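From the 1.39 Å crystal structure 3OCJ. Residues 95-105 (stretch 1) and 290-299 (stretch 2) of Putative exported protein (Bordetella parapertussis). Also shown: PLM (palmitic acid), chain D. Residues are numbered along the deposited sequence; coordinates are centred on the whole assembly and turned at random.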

# COMPACT_ATOMS: atom_id res chain seq x y z
N LEU A 95 2.28 13.23 -6.95
CA LEU A 95 1.46 12.25 -7.66
C LEU A 95 0.18 12.00 -6.88
O LEU A 95 0.22 11.74 -5.68
CB LEU A 95 2.23 10.95 -7.87
CG LEU A 95 3.53 11.10 -8.67
CD1 LEU A 95 4.20 9.74 -8.81
CD2 LEU A 95 3.27 11.72 -10.04
N PRO A 96 -0.97 12.09 -7.55
CA PRO A 96 -2.24 11.92 -6.83
C PRO A 96 -2.31 10.62 -6.01
O PRO A 96 -2.78 10.67 -4.87
CB PRO A 96 -3.28 11.93 -7.95
CG PRO A 96 -2.68 12.87 -8.96
CD PRO A 96 -1.20 12.52 -8.94
N ALA A 97 -1.84 9.49 -6.55
CA ALA A 97 -1.92 8.24 -5.80
C ALA A 97 -1.02 8.24 -4.56
O ALA A 97 -1.33 7.60 -3.55
CB ALA A 97 -1.58 7.06 -6.70
N VAL A 98 0.10 8.97 -4.62
CA VAL A 98 0.97 9.05 -3.46
C VAL A 98 0.30 9.90 -2.38
O VAL A 98 0.34 9.55 -1.18
CB VAL A 98 2.36 9.65 -3.83
CG1 VAL A 98 3.20 9.86 -2.58
CG2 VAL A 98 3.08 8.72 -4.81
N LEU A 99 -0.31 11.01 -2.78
CA LEU A 99 -1.04 11.83 -1.82
C LEU A 99 -2.13 11.00 -1.17
O LEU A 99 -2.32 11.07 0.04
CB LEU A 99 -1.64 13.05 -2.53
CG LEU A 99 -0.62 14.07 -3.03
CD1 LEU A 99 -1.27 15.08 -3.96
CD2 LEU A 99 0.02 14.79 -1.85
N ALA A 100 -2.81 10.19 -1.97
CA ALA A 100 -3.90 9.35 -1.48
C ALA A 100 -3.44 8.29 -0.47
O ALA A 100 -4.09 8.07 0.53
CB ALA A 100 -4.64 8.71 -2.64
N THR A 101 -2.31 7.63 -0.74
CA THR A 101 -1.87 6.63 0.23
C THR A 101 -1.42 7.27 1.54
O THR A 101 -1.55 6.64 2.59
CB THR A 101 -0.81 5.64 -0.34
OG1 THR A 101 -0.74 4.50 0.52
CG2 THR A 101 0.57 6.29 -0.43
N ARG A 102 -0.90 8.50 1.52
CA ARG A 102 -0.59 9.17 2.79
C ARG A 102 -1.85 9.56 3.55
O ARG A 102 -1.89 9.48 4.78
CB ARG A 102 0.31 10.41 2.60
CG ARG A 102 1.65 10.05 2.05
CD ARG A 102 2.74 11.03 2.44
NE ARG A 102 3.94 10.63 1.74
CZ ARG A 102 4.35 11.18 0.61
NH1 ARG A 102 3.69 12.21 0.08
NH2 ARG A 102 5.44 10.72 0.02
N GLU A 103 -2.88 9.98 2.82
CA GLU A 103 -4.17 10.24 3.46
C GLU A 103 -4.72 8.96 4.05
O GLU A 103 -5.20 8.94 5.19
CB GLU A 103 -5.17 10.81 2.45
CG GLU A 103 -4.89 12.22 1.97
CD GLU A 103 -5.90 12.63 0.93
OE1 GLU A 103 -7.07 12.81 1.31
OE2 GLU A 103 -5.52 12.76 -0.25
N ARG A 104 -4.65 7.87 3.28
CA ARG A 104 -5.10 6.56 3.74
C ARG A 104 -4.37 6.15 5.02
O ARG A 104 -4.99 5.69 5.96
CB ARG A 104 -4.88 5.54 2.63
CG ARG A 104 -5.16 4.09 3.06
CD ARG A 104 -4.30 3.07 2.26
NE ARG A 104 -2.87 3.38 2.37
CZ ARG A 104 -2.11 3.08 3.43
NH1 ARG A 104 -2.62 2.45 4.47
NH2 ARG A 104 -0.83 3.44 3.44
N HIS A 105 -3.04 6.32 5.04
CA HIS A 105 -2.26 6.05 6.24
C HIS A 105 -2.81 6.80 7.46
O HIS A 105 -2.88 6.25 8.57
CB HIS A 105 -0.81 6.44 5.99
CG HIS A 105 0.12 6.15 7.13
ND1 HIS A 105 0.48 4.86 7.48
CD2 HIS A 105 0.79 6.97 7.96
CE1 HIS A 105 1.32 4.92 8.50
NE2 HIS A 105 1.52 6.18 8.81
N ASP A 290 -12.92 7.87 3.08
CA ASP A 290 -12.37 8.22 1.78
C ASP A 290 -11.30 9.29 1.87
O ASP A 290 -11.44 10.27 2.60
CB ASP A 290 -13.47 8.74 0.85
CG ASP A 290 -14.41 7.65 0.37
OD1 ASP A 290 -14.07 6.46 0.46
OD2 ASP A 290 -15.51 8.01 -0.14
N ASP A 291 -10.24 9.12 1.09
CA ASP A 291 -9.32 10.22 0.85
C ASP A 291 -10.04 11.28 -0.00
O ASP A 291 -11.11 11.03 -0.56
CB ASP A 291 -8.07 9.71 0.13
CG ASP A 291 -8.40 9.04 -1.19
OD1 ASP A 291 -9.15 8.03 -1.17
OD2 ASP A 291 -7.92 9.50 -2.25
N ARG A 292 -9.45 12.47 -0.09
CA ARG A 292 -10.12 13.58 -0.74
C ARG A 292 -10.57 13.27 -2.17
O ARG A 292 -11.70 13.55 -2.55
CB ARG A 292 -9.22 14.82 -0.74
CG ARG A 292 -9.02 15.42 0.65
CD ARG A 292 -8.13 16.65 0.58
NE ARG A 292 -8.71 17.70 -0.25
CZ ARG A 292 -8.47 17.87 -1.55
NH1 ARG A 292 -7.64 17.05 -2.19
NH2 ARG A 292 -9.06 18.85 -2.22
N ALA A 293 -9.70 12.65 -2.96
CA ALA A 293 -10.04 12.38 -4.35
C ALA A 293 -10.70 11.01 -4.57
O ALA A 293 -11.09 10.69 -5.70
CB ALA A 293 -8.78 12.51 -5.25
N ARG A 294 -10.81 10.23 -3.51
CA ARG A 294 -11.41 8.87 -3.51
C ARG A 294 -10.61 7.87 -4.33
O ARG A 294 -11.18 6.93 -4.89
CB ARG A 294 -12.88 8.88 -3.98
CG ARG A 294 -13.90 9.56 -3.03
CD ARG A 294 -14.01 11.04 -3.29
NE ARG A 294 -15.18 11.60 -2.60
CZ ARG A 294 -15.15 12.15 -1.39
NH1 ARG A 294 -14.03 12.23 -0.70
NH2 ARG A 294 -16.28 12.63 -0.85
N LEU A 295 -9.30 8.07 -4.36
CA LEU A 295 -8.38 7.15 -5.03
C LEU A 295 -8.05 5.91 -4.20
O LEU A 295 -7.72 4.86 -4.76
CB LEU A 295 -7.06 7.86 -5.34
CG LEU A 295 -7.21 9.26 -5.95
CD1 LEU A 295 -5.84 9.92 -6.15
CD2 LEU A 295 -7.99 9.24 -7.25
N PHE A 296 -8.09 6.03 -2.88
CA PHE A 296 -7.56 4.96 -2.03
C PHE A 296 -8.31 4.94 -0.70
O PHE A 296 -7.74 5.23 0.35
CB PHE A 296 -6.06 5.19 -1.79
CG PHE A 296 -5.25 3.92 -1.53
CD1 PHE A 296 -5.85 2.70 -1.22
CD2 PHE A 296 -3.87 3.99 -1.61
CE1 PHE A 296 -5.05 1.55 -1.00
CE2 PHE A 296 -3.07 2.87 -1.38
CZ PHE A 296 -3.66 1.65 -1.09
N PRO A 297 -9.60 4.55 -0.73
CA PRO A 297 -10.36 4.53 0.51
C PRO A 297 -9.87 3.49 1.51
O PRO A 297 -9.30 2.45 1.16
CB PRO A 297 -11.78 4.18 0.07
CG PRO A 297 -11.84 4.51 -1.41
CD PRO A 297 -10.44 4.25 -1.91
N THR A 298 -10.15 3.81 2.77
CA THR A 298 -9.98 2.91 3.90
C THR A 298 -11.35 2.35 4.22
O THR A 298 -12.36 3.06 4.09
CB THR A 298 -9.43 3.71 5.08
OG1 THR A 298 -8.12 4.19 4.76
CG2 THR A 298 -9.39 2.91 6.39
N VAL A 299 -11.41 1.09 4.62
CA VAL A 299 -12.66 0.51 5.07
C VAL A 299 -12.46 -0.19 6.42
O VAL A 299 -11.48 -0.91 6.62
CB VAL A 299 -13.26 -0.46 4.02
CG1 VAL A 299 -12.27 -1.60 3.67
CG2 VAL A 299 -14.60 -1.02 4.50
C1 PLM D . 1.31 -0.58 -2.28
O1 PLM D . 0.93 -0.13 -1.18
O2 PLM D . 2.01 -1.61 -2.29
C2 PLM D . 0.94 0.09 -3.59
C3 PLM D . 0.32 1.47 -3.42
C4 PLM D . 0.26 2.14 -4.80
C5 PLM D . -0.55 3.43 -4.82
C6 PLM D . 0.10 4.54 -4.00
C7 PLM D . 1.62 4.58 -4.14
C8 PLM D . 2.09 4.98 -5.53
C9 PLM D . 3.62 5.03 -5.51
CA PLM D . 4.21 5.83 -6.66
CB PLM D . 5.60 6.31 -6.27
CC PLM D . 6.42 6.72 -7.48
CD PLM D . 7.82 7.16 -7.04
CE PLM D . 8.69 7.39 -8.27
CF PLM D . 10.17 7.37 -7.92
CG PLM D . 10.55 8.45 -6.92
O HOH W 1 -6.89 11.95 -2.43

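Residues 96–105 form a helix with Leu 95 at its N-cap position; residues 290–297 run past it as loop and turn before a strand begins at Thr 298. A type I turn from Asp 291 to Arg 294 is closed by Arg 294 N to Asp 291 O (3.1 Å). The nearest CA pair across the contact is Ala 100 CA to Phe 296 CA, 5.7 Å, and the contact buries 474 Å² in all. The one direct hydrogen bond across it runs from Arg 292 N to Glu 103 OE1 (2.8 Å, 168°), the carboxylate reaching a backbone NH in the turn. Glu 103 OE2 and Asp 291 OD2 are like charges only 4.5 Å apart; a water donates to both (2.7 Å from each of these oxygens) and accepts from Ala 293 N (2.9 Å), so it joins the two acids. Asp 291 also braces its own loop: OD2 accepts from Leu 295 N (2.9 Å) and OD1 from Phe 296 N (2.8 Å). This holds in place the two residues that pack on Ala 100, whose CB lies 3.7 Å from Leu 295 CB and 3.9 Å from Phe 296 CB; its single methyl suits so close an approach. Nearer the helix start, Leu 295 CD1 rests 3.7 Å from Pro 96 CB, an apolar contact between buried residues. Arg 104 lays its aliphatic part over the Phe 296 ring, with CD 3.6 Å from the ring centroid and 8° off the normal, a CH-pi contact. Its CZ is 5.3 Å from that centroid, so any cation-pi attraction is weak at most. The guanidinium is anchored within the helix, NE and NH2 donating to Thr 101 OG1 (3.0 and 3.1 Å), while Arg 104 CG meets Thr 298 OG1 at 3.4 Å.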